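PDB 6K0P: alpha-1,3-glucanase from Paenibacillus glycanilyticus, which hydrolyses the alpha-1,3-glucosidic linkages of alpha-1,3-glucan as a member of glycoside hydrolase family 87. Local coordinates for residues 188-193 and 210-215; 216-221 and 241-246; 269-274 and 299-304. The protein carries 1 engineered substitution. All blocks are in the same frame, centred on the assembly; numbering follows the deposited sequence. Where two conformers were deposited one is given.

Interaction 1. Residues 188-193 and 210-215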
loop_
_atom_site.group_PDB
_atom_site.type_symbol
_atom_site.label_atom_id
_atom_site.label_comp_id
_atom_site.label_asym_id
_atom_site.label_seq_id
_atom_site.Cartn_x
_atom_site.Cartn_y
_atom_site.Cartn_z
ATOM N N VAL A 188 -9.213 -31.758 -3.805
ATOM C CA VAL A 188 -9.489 -32.005 -5.219
ATOM C C VAL A 188 -8.575 -31.117 -6.057
ATOM O O VAL A 188 -8.563 -29.892 -5.897
ATOM C CB VAL A 188 -10.962 -31.718 -5.538
ATOM C CG1 VAL A 188 -11.245 -32.003 -7.009
ATOM C CG2 VAL A 188 -11.881 -32.554 -4.639
ATOM N N ALA A 189 -7.813 -31.721 -6.965
ATOM C CA ALA A 189 -6.860 -30.946 -7.754
ATOM C C ALA A 189 -7.520 -30.307 -8.968
ATOM O O ALA A 189 -8.183 -30.985 -9.764
ATOM C CB ALA A 189 -5.696 -31.824 -8.217
ATOM N N VAL A 190 -7.331 -28.993 -9.106
ATOM C CA VAL A 190 -7.529 -28.355 -10.395
ATOM C C VAL A 190 -6.502 -28.943 -11.362
ATOM O O VAL A 190 -5.398 -29.337 -10.965
ATOM C CB VAL A 190 -7.356 -26.835 -10.216
ATOM C CG1 VAL A 190 -7.318 -26.106 -11.559
ATOM C CG2 VAL A 190 -8.481 -26.294 -9.319
ATOM N N SER A 191 -6.881 -29.044 -12.634
ATOM C CA SER A 191 -6.007 -29.633 -13.637
ATOM C C SER A 191 -6.319 -29.006 -14.987
ATOM O O SER A 191 -7.235 -28.193 -15.118
ATOM C CB SER A 191 -6.237 -31.141 -13.730
ATOM O OG SER A 191 -7.463 -31.382 -14.405
ATOM N N ALA A 192 -5.558 -29.420 -16.005
ATOM C CA ALA A 192 -5.791 -28.927 -17.360
ATOM C C ALA A 192 -7.228 -29.152 -17.825
ATOM O O ALA A 192 -7.721 -28.403 -18.674
ATOM C CB ALA A 192 -4.801 -29.565 -18.334
ATOM N N SER A 193 -7.921 -30.157 -17.292
ATOM C CA SER A 193 -9.294 -30.418 -17.722
ATOM C C SER A 193 -10.319 -30.308 -16.601
ATOM O O SER A 193 -11.496 -30.614 -16.827
ATOM C CB SER A 193 -9.421 -31.778 -18.409
ATOM O OG SER A 193 -9.058 -32.805 -17.511
ATOM N N LYS A 210 -11.361 -31.695 2.130
ATOM C CA LYS A 210 -11.091 -30.468 2.868
ATOM C C LYS A 210 -11.105 -29.231 1.986
ATOM O O LYS A 210 -11.265 -28.117 2.500
ATOM C CB LYS A 210 -9.708 -30.549 3.521
ATOM C CG LYS A 210 -9.582 -31.623 4.587
ATOM C CD LYS A 210 -8.603 -31.166 5.655
ATOM C CE LYS A 210 -7.602 -32.246 6.000
ATOM N NZ LYS A 210 -6.277 -31.662 6.359
ATOM N N GLY A 211 -10.920 -29.396 0.682
ATOM C CA GLY A 211 -10.875 -28.242 -0.200
ATOM C C GLY A 211 -10.343 -28.625 -1.560
ATOM O O GLY A 211 -10.543 -29.755 -2.029
ATOM N N ILE A 212 -9.671 -27.664 -2.192
ATOM C CA ILE A 212 -9.086 -27.862 -3.509
ATOM C C ILE A 212 -7.620 -27.467 -3.483
ATOM O O ILE A 212 -7.185 -26.659 -2.654
ATOM C CB ILE A 212 -9.831 -27.100 -4.628
ATOM C CG1 ILE A 212 -9.654 -25.583 -4.485
ATOM C CG2 ILE A 212 -11.303 -27.492 -4.652
ATOM C CD1 ILE A 212 -10.101 -24.791 -5.731
ATOM N N TYR A 213 -6.861 -28.066 -4.392
ATOM C CA TYR A 213 -5.465 -27.732 -4.617
ATOM C C TYR A 213 -5.336 -27.194 -6.030
ATOM O O TYR A 213 -5.857 -27.794 -6.980
ATOM C CB TYR A 213 -4.588 -28.978 -4.466
ATOM C CG TYR A 213 -3.151 -28.771 -4.879
ATOM C CD1 TYR A 213 -2.290 -27.980 -4.118
ATOM C CD2 TYR A 213 -2.648 -29.370 -6.032
ATOM C CE1 TYR A 213 -0.964 -27.797 -4.501
ATOM C CE2 TYR A 213 -1.325 -29.201 -6.408
ATOM C CZ TYR A 213 -0.496 -28.415 -5.645
ATOM O OH TYR A 213 0.816 -28.264 -6.042
ATOM N N ILE A 214 -4.652 -26.063 -6.168
ATOM C CA ILE A 214 -4.433 -25.449 -7.471
ATOM C C ILE A 214 -2.944 -25.553 -7.787
ATOM O O ILE A 214 -2.123 -24.890 -7.134
ATOM C CB ILE A 214 -4.923 -23.999 -7.520
ATOM C CG1 ILE A 214 -6.334 -23.899 -6.936
ATOM C CG2 ILE A 214 -4.910 -23.494 -8.958
ATOM C CD1 ILE A 214 -6.954 -22.485 -6.992
ATOM N N PRO A 215 -2.553 -26.378 -8.750
ATOM C CA PRO A 215 -1.131 -26.643 -8.985
ATOM C C PRO A 215 -0.416 -25.430 -9.556
ATOM O O PRO A 215 -1.014 -24.409 -9.905
ATOM C CB PRO A 215 -1.139 -27.772 -10.023
ATOM C CG PRO A 215 -2.525 -28.303 -10.046
ATOM C CD PRO A 215 -3.433 -27.191 -9.604
#
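V188 and A189 run parallel to I212 and Y213 at the first coil of the right-handed beta-helix that is the hallmark of pectate-lyase-like catalytic domains. Three backbone hydrogen bonds join the segments: V188 N to G211 O (3.0 Å), Y213 N to V188 O (2.9 Å) and V190 N to Y213 O (2.9 Å). A weaker CA-H...O contact from A189 CA to Y213 O adds to the last of these. The intervening chain contains helix 196-204, which covers one face of the two strands: V188, V190 and I212 all touch A199.

On this helix-covered face V190 does most of the touching. Its CG2, anti to the carbonyl carbon, lies 4.0 Å from CG1 of I214, the two side chains side by side and pointing the same way, and 4.2 Å from CD1 of I212. A189 and Y213 occupy the other face, where the methyl comes to the edge of the phenol ring, near its plane; the hydroxyl of Y213 is hydrogen-bonded to the backbone of Q179. Just past the strand ends the P215 ring lies against the V190 carbonyl, with CG 3.2 Å from V190 O.

Interaction 2. Residues 216-221 and 241-246. With GLC (alpha-D-glucopyranose), chain D.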
loop_
_atom_site.group_PDB
_atom_site.type_symbol
_atom_site.label_atom_id
_atom_site.label_comp_id
_atom_site.label_asym_id
_atom_site.label_seq_id
_atom_site.Cartn_x
_atom_site.Cartn_y
_atom_site.Cartn_z
ATOM N N ALA A 216 0.902 -25.570 -9.674
ATOM C CA ALA A 216 1.682 -24.584 -10.407
ATOM C C ALA A 216 1.104 -24.417 -11.805
ATOM O O ALA A 216 0.672 -25.389 -12.438
ATOM C CB ALA A 216 3.135 -25.058 -10.504
ATOM N N GLY A 217 1.077 -23.174 -12.281
ATOM C CA GLY A 217 0.581 -22.902 -13.612
ATOM C C GLY A 217 -0.189 -21.607 -13.687
ATOM O O GLY A 217 -0.258 -20.871 -12.702
ATOM N N GLU A 218 -0.756 -21.313 -14.852
ATOM C CA GLU A 218 -1.641 -20.175 -15.031
ATOM C C GLU A 218 -3.048 -20.701 -15.244
ATOM O O GLU A 218 -3.280 -21.517 -16.144
ATOM C CB GLU A 218 -1.230 -19.339 -16.239
ATOM C CG GLU A 218 0.143 -18.697 -16.137
ATOM C CD GLU A 218 0.416 -17.803 -17.331
ATOM O OE1 GLU A 218 -0.561 -17.423 -18.013
ATOM O OE2 GLU A 218 1.587 -17.466 -17.571
ATOM N N TRP A 219 -3.982 -20.221 -14.431
ATOM C CA TRP A 219 -5.340 -20.749 -14.389
ATOM C C TRP A 219 -6.299 -19.584 -14.558
ATOM O O TRP A 219 -6.264 -18.634 -13.769
ATOM C CB TRP A 219 -5.575 -21.459 -13.055
ATOM C CG TRP A 219 -4.523 -22.494 -12.803
ATOM C CD1 TRP A 219 -3.425 -22.380 -11.996
ATOM C CD2 TRP A 219 -4.446 -23.787 -13.411
ATOM N NE1 TRP A 219 -2.684 -23.534 -12.053
ATOM C CE2 TRP A 219 -3.293 -24.415 -12.908
ATOM C CE3 TRP A 219 -5.251 -24.478 -14.320
ATOM C CZ2 TRP A 219 -2.917 -25.698 -13.289
ATOM C CZ3 TRP A 219 -4.876 -25.763 -14.697
ATOM C CH2 TRP A 219 -3.723 -26.355 -14.180
ATOM N N THR A 220 -7.138 -19.644 -15.588
ATOM C CA THR A 220 -8.044 -18.536 -15.857
ATOM C C THR A 220 -9.054 -18.399 -14.727
ATOM O O THR A 220 -9.679 -19.382 -14.309
ATOM C CB THR A 220 -8.781 -18.775 -17.172
ATOM O OG1 THR A 220 -7.857 -18.655 -18.258
ATOM C CG2 THR A 220 -9.910 -17.748 -17.356
ATOM N N ILE A 221 -9.200 -17.184 -14.221
ATOM C CA ILE A 221 -10.346 -16.812 -13.406
ATOM C C ILE A 221 -11.129 -15.773 -14.206
ATOM O O ILE A 221 -10.746 -14.600 -14.300
ATOM C CB ILE A 221 -9.956 -16.339 -11.999
ATOM C CG1 ILE A 221 -8.831 -15.300 -12.022
ATOM C CG2 ILE A 221 -9.520 -17.531 -11.152
ATOM C CD1 ILE A 221 -8.615 -14.635 -10.662
ATOM N N TYR A 241 4.264 -19.697 -8.166
ATOM C CA TYR A 241 3.967 -20.853 -9.009
ATOM C C TYR A 241 2.509 -20.945 -9.427
ATOM O O TYR A 241 2.230 -21.121 -10.613
ATOM C CB TYR A 241 4.380 -22.144 -8.292
ATOM C CG TYR A 241 5.844 -22.191 -7.961
ATOM C CD1 TYR A 241 6.794 -22.300 -8.966
ATOM C CD2 TYR A 241 6.278 -22.096 -6.645
ATOM C CE1 TYR A 241 8.155 -22.334 -8.664
ATOM C CE2 TYR A 241 7.620 -22.127 -6.333
ATOM C CZ TYR A 241 8.549 -22.248 -7.348
ATOM O OH TYR A 241 9.888 -22.277 -7.031
ATOM N N THR A 242 1.570 -20.863 -8.486
ATOM C CA THR A 242 0.146 -20.933 -8.813
ATOM C C THR A 242 -0.323 -19.519 -9.110
ATOM O O THR A 242 -0.339 -18.670 -8.214
ATOM C CB THR A 242 -0.641 -21.502 -7.637
ATOM O OG1 THR A 242 -0.224 -22.851 -7.392
ATOM C CG2 THR A 242 -2.150 -21.485 -7.938
ATOM N N LYS A 243 -0.705 -19.266 -10.361
ATOM C CA LYS A 243 -1.129 -17.943 -10.809
ATOM C C LYS A 243 -2.565 -18.026 -11.300
ATOM O O LYS A 243 -2.840 -18.695 -12.304
ATOM C CB LYS A 243 -0.230 -17.458 -11.951
ATOM C CG LYS A 243 1.242 -17.370 -11.558
ATOM C CD LYS A 243 2.116 -17.086 -12.778
ATOM C CE LYS A 243 3.597 -17.059 -12.413
ATOM N NZ LYS A 243 4.407 -16.616 -13.587
ATOM N N LEU A 244 -3.466 -17.329 -10.615
ATOM C CA LEU A 244 -4.838 -17.182 -11.077
ATOM C C LEU A 244 -4.887 -15.918 -11.926
ATOM O O LEU A 244 -4.492 -14.841 -11.462
ATOM C CB LEU A 244 -5.784 -17.070 -9.885
ATOM C CG LEU A 244 -5.650 -18.138 -8.797
ATOM C CD1 LEU A 244 -6.769 -17.964 -7.758
ATOM C CD2 LEU A 244 -5.656 -19.551 -9.377
ATOM N N VAL A 245 -5.326 -16.048 -13.172
ATOM C CA VAL A 245 -5.127 -15.005 -14.172
ATOM C C VAL A 245 -6.479 -14.566 -14.722
ATOM O O VAL A 245 -7.191 -15.364 -15.347
ATOM C CB VAL A 245 -4.194 -15.482 -15.300
ATOM C CG1 VAL A 245 -3.975 -14.376 -16.316
ATOM C CG2 VAL A 245 -2.852 -15.941 -14.724
ATOM N N ALA A 246 -6.820 -13.293 -14.517
ATOM C CA ALA A 246 -7.982 -12.731 -15.191
ATOM C C ALA A 246 -7.693 -12.660 -16.691
ATOM O O ALA A 246 -6.544 -12.481 -17.096
ATOM C CB ALA A 246 -8.258 -11.320 -14.666
HETATM C C1 GLC D . 3.057 -14.432 -16.737
HETATM C C2 GLC D . 2.650 -13.123 -17.381
HETATM C C3 GLC D . 3.778 -12.328 -18.052
HETATM C C4 GLC D . 4.978 -12.367 -17.161
HETATM C C5 GLC D . 5.349 -13.805 -16.956
HETATM C C6 GLC D . 6.653 -13.971 -16.188
HETATM O O1 GLC D . 3.141 -15.388 -17.686
HETATM O O2 GLC D . 1.582 -13.368 -18.258
HETATM O O3 GLC D . 3.432 -10.970 -18.043
HETATM O O4 GLC D . 6.031 -11.705 -17.798
HETATM O O5 GLC D . 4.335 -14.333 -16.154
HETATM O O6 GLC D . 6.651 -13.370 -14.916
HETATM O O HOH W 1 3.735 -18.033 -15.966
HETATM O O HOH W 2 -6.910 -15.853 -18.212
#
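E218 and K243 sit side by side on neighbouring parallel strands and reach from the same face of the sheet toward one glucose unit. The side chain of K243 leaves its strand with CB 3.5 Å from G217 O, the same carbonyl that accepts the hydrogen bond from K243 N. CG, anti to the carbonyl carbon (chi1 -59°), is still near that oxygen, and CD passes the CG of E218 at 4.2 Å. Beyond it the chain stays extended and carries NZ to a water that accepts a hydrogen bond from NZ at 2.8 Å; NZ also makes a weak 3.4 Å hydrogen bond to O5 of the glucose.

E218 takes the sugar more firmly: its OE2 accepts a hydrogen bond of 2.6 Å from glucose O1 and another from the same water. Carboxylate and ammonium groups are not in direct contact, but the water joins them, and their opposite charges would probably favour this placement. On the same face V245 CG2 rests against the CB of E218.

Behind the sheet W219 and L244 meet, CB to CD2, and the indole NE1 is tied to P215 O. On this side I221 is buried, its side chain crossing that of L244 at about a right angle, with CD1 3.8 Å from L244 CB; both also touch I196 of helix 196-204.

Five backbone hydrogen bonds, from G217 N to Y241 O through I221 N to V245 O, hold the strands, which cross at -27°. Such in-register parallel pairing between successive coils is typical of a beta-helix, and here its outer face forms part of a glycan-binding site where the backbone oxygen of Q140 accepts a hydrogen bond from the glucose and N102, S104, K106, F107 and Q248 also line the pocket.

Interaction 3. Residues 269-274 and 299-304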
loop_
_atom_site.group_PDB
_atom_site.type_symbol
_atom_site.label_atom_id
_atom_site.label_comp_id
_atom_site.label_asym_id
_atom_site.label_seq_id
_atom_site.Cartn_x
_atom_site.Cartn_y
_atom_site.Cartn_z
ATOM N N ARG A 269 -4.797 -19.797 0.423
ATOM C CA ARG A 269 -3.375 -19.615 0.695
ATOM C C ARG A 269 -2.477 -20.070 -0.447
ATOM O O ARG A 269 -2.831 -20.944 -1.243
ATOM C CB ARG A 269 -2.939 -20.305 1.995
ATOM C CG ARG A 269 -3.033 -21.836 1.961
ATOM C CD ARG A 269 -2.554 -22.400 3.296
ATOM N NE ARG A 269 -2.852 -23.811 3.520
ATOM C CZ ARG A 269 -1.979 -24.792 3.332
ATOM N NH1 ARG A 269 -0.759 -24.517 2.888
ATOM N NH2 ARG A 269 -2.323 -26.054 3.591
ATOM N N ASP A 270 -1.285 -19.457 -0.492
ATOM C CA ASP A 270 -0.140 -19.969 -1.251
ATOM C C ASP A 270 -0.360 -19.875 -2.763
ATOM O O ASP A 270 -0.147 -20.835 -3.501
ATOM C CB ASP A 270 0.242 -21.389 -0.821
ATOM C CG ASP A 270 0.517 -21.498 0.666
ATOM O OD1 ASP A 270 0.881 -20.482 1.304
ATOM O OD2 ASP A 270 0.386 -22.613 1.204
ATOM N N LEU A 271 -0.766 -18.699 -3.228
ATOM C CA LEU A 271 -1.035 -18.525 -4.648
ATOM C C LEU A 271 -0.971 -17.042 -4.978
ATOM O O LEU A 271 -0.940 -16.190 -4.088
ATOM C CB LEU A 271 -2.394 -19.136 -5.032
ATOM C CG LEU A 271 -3.651 -18.694 -4.260
ATOM C CD1 LEU A 271 -4.153 -17.323 -4.712
ATOM C CD2 LEU A 271 -4.757 -19.750 -4.395
ATOM N N SER A 272 -0.992 -16.742 -6.267
ATOM C CA SER A 272 -1.064 -15.365 -6.722
ATOM C C SER A 272 -2.281 -15.166 -7.612
ATOM O O SER A 272 -2.831 -16.120 -8.180
ATOM C CB SER A 272 0.213 -14.914 -7.456
ATOM O OG SER A 272 0.422 -15.698 -8.624
ATOM N N ALA A 273 -2.722 -13.910 -7.698
ATOM C CA ALA A 273 -3.849 -13.537 -8.539
ATOM C C ALA A 273 -3.472 -12.292 -9.322
ATOM O O ALA A 273 -3.060 -11.278 -8.737
ATOM C CB ALA A 273 -5.113 -13.290 -7.717
ATOM N N TRP A 274 -3.610 -12.384 -10.637
ATOM C CA TRP A 274 -3.163 -11.375 -11.589
ATOM C C TRP A 274 -4.404 -10.836 -12.290
ATOM O O TRP A 274 -4.923 -11.459 -13.220
ATOM C CB TRP A 274 -2.155 -12.001 -12.557
ATOM C CG TRP A 274 -0.910 -12.374 -11.808
ATOM C CD1 TRP A 274 -0.632 -13.578 -11.212
ATOM C CD2 TRP A 274 0.187 -11.512 -11.510
ATOM N NE1 TRP A 274 0.587 -13.516 -10.572
ATOM C CE2 TRP A 274 1.109 -12.258 -10.743
ATOM C CE3 TRP A 274 0.482 -10.181 -11.817
ATOM C CZ2 TRP A 274 2.306 -11.712 -10.277
ATOM C CZ3 TRP A 274 1.675 -9.639 -11.354
ATOM C CH2 TRP A 274 2.573 -10.406 -10.599
ATOM N N GLN A 299 -3.767 -16.114 3.376
ATOM C CA GLN A 299 -2.376 -16.208 3.815
ATOM C C GLN A 299 -1.428 -16.476 2.660
ATOM O O GLN A 299 -1.666 -17.373 1.848
ATOM C CB GLN A 299 -2.214 -17.313 4.863
ATOM C CG GLN A 299 -0.816 -17.361 5.463
ATOM C CD GLN A 299 -0.783 -18.065 6.808
ATOM O OE1 GLN A 299 -1.797 -18.153 7.503
ATOM N NE2 GLN A 299 0.389 -18.566 7.185
ATOM N N ASN A 300 -0.325 -15.722 2.611
ATOM C CA ASN A 300 0.720 -15.951 1.604
ATOM C C ASN A 300 0.152 -15.919 0.184
ATOM O O ASN A 300 0.451 -16.779 -0.653
ATOM C CB ASN A 300 1.477 -17.256 1.877
ATOM C CG ASN A 300 2.709 -17.431 0.988
ATOM O OD1 ASN A 300 3.407 -16.457 0.649
ATOM N ND2 ASN A 300 2.981 -18.679 0.604
ATOM N N ILE A 301 -0.703 -14.938 -0.087
ATOM C CA ILE A 301 -1.137 -14.686 -1.453
ATOM C C ILE A 301 -0.553 -13.365 -1.939
ATOM O O ILE A 301 -0.241 -12.458 -1.156
ATOM C CB ILE A 301 -2.656 -14.796 -1.701
ATOM C CG1 ILE A 301 -3.404 -13.595 -1.149
ATOM C CG2 ILE A 301 -3.218 -16.119 -1.128
ATOM C CD1 ILE A 301 -4.831 -13.525 -1.685
ATOM N N TRP A 302 -0.369 -13.283 -3.255
ATOM C CA TRP A 302 0.222 -12.134 -3.933
ATOM C C TRP A 302 -0.789 -11.702 -4.986
ATOM O O TRP A 302 -1.139 -12.490 -5.869
ATOM C CB TRP A 302 1.548 -12.591 -4.551
ATOM C CG TRP A 302 2.274 -11.672 -5.511
ATOM C CD1 TRP A 302 1.908 -10.423 -5.945
ATOM C CD2 TRP A 302 3.517 -11.972 -6.151
ATOM N NE1 TRP A 302 2.857 -9.934 -6.826
ATOM C CE2 TRP A 302 3.847 -10.876 -6.972
ATOM C CE3 TRP A 302 4.381 -13.073 -6.112
ATOM C CZ2 TRP A 302 5.005 -10.849 -7.748
ATOM C CZ3 TRP A 302 5.531 -13.045 -6.887
ATOM C CH2 TRP A 302 5.833 -11.940 -7.692
ATOM N N VAL A 303 -1.321 -10.486 -4.851
ATOM C CA VAL A 303 -2.418 -10.006 -5.685
ATOM C C VAL A 303 -2.012 -8.684 -6.326
ATOM O O VAL A 303 -1.460 -7.807 -5.648
ATOM C CB VAL A 303 -3.696 -9.837 -4.835
ATOM C CG1 VAL A 303 -4.844 -9.315 -5.656
ATOM C CG2 VAL A 303 -4.067 -11.157 -4.182
ATOM N N GLU A 304 -2.296 -8.543 -7.621
ATOM C CA GLU A 304 -2.016 -7.328 -8.378
ATOM C C GLU A 304 -3.146 -7.019 -9.344
ATOM O O GLU A 304 -3.847 -7.917 -9.817
ATOM C CB GLU A 304 -0.730 -7.424 -9.213
ATOM C CG GLU A 304 0.486 -7.786 -8.377
ATOM C CD GLU A 304 1.802 -7.262 -8.935
ATOM O OE1 GLU A 304 1.806 -6.400 -9.853
ATOM O OE2 GLU A 304 2.859 -7.700 -8.425
#
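W274 and W302 meet obliquely, their planes 58° apart: CZ2 of W274 lies over one face of the W302 indole, offset toward its rim and 3.7 Å from CE2. At the edge of W302, in the ring plane, E304 OE2 accepts a hydrogen bond from NE1 (2.7 Å) through its anti lone pair, which helps to hold the turn of the indole; W240 packs against W302 edge-to-face. The side chain of E304 lies alongside that of W274, CD 3.4 Å from CZ3 and the ring and carboxylate planes 38° apart, while OE1 is hydrogen-bonded to N327. W274 NE1 donates a hydrogen bond to S272 OG (2.9 Å). An alanine in place of W274 would probably open a gap beside W302 and E304 and leave S272 OG without this donor.

At the other end D270 and N300 cross at about a right angle. N300 ND2 gives a 2.9 Å hydrogen bond to D270 OD1, approaching from above the carboxylate plane, and D270 OD2 holds R269 NH1 in a salt bridge and a hydrogen bond from Q179. D270 and N300 both have left-handed backbone angles, so each segment turns a corner there.

Along the strands W302 N bonds L271 O, A273 N bonds W302 O and E304 N bonds A273 O. Matching corners on successive coils, here D270 beside N300, with parallel strands beyond, are characteristic of the right-handed parallel beta-helix.

Overall arrangement
Followed from the N terminus, the three contacts come in series, none enclosing or crossing another. Interaction 1 closes a loop holding helix 196-204 at the start of the beta-helix. Its second strand leads straight into 216-221, where interaction 2 opens; that contact closes around strands 224-227 and 233-236. T242 OG1, bonded to I214 O, links the two across the corner, and I214 packs on W219. Interaction 3 closes the next loop, around strand 286-289, and lies next to interaction 2: strand 242-245 pairs in parallel with 271-274, joined by L244 N to S272 O and W274 N to L244 O. Successive coils are thus tied from the helix-covered start, past a glycan site, toward the centre of the chain.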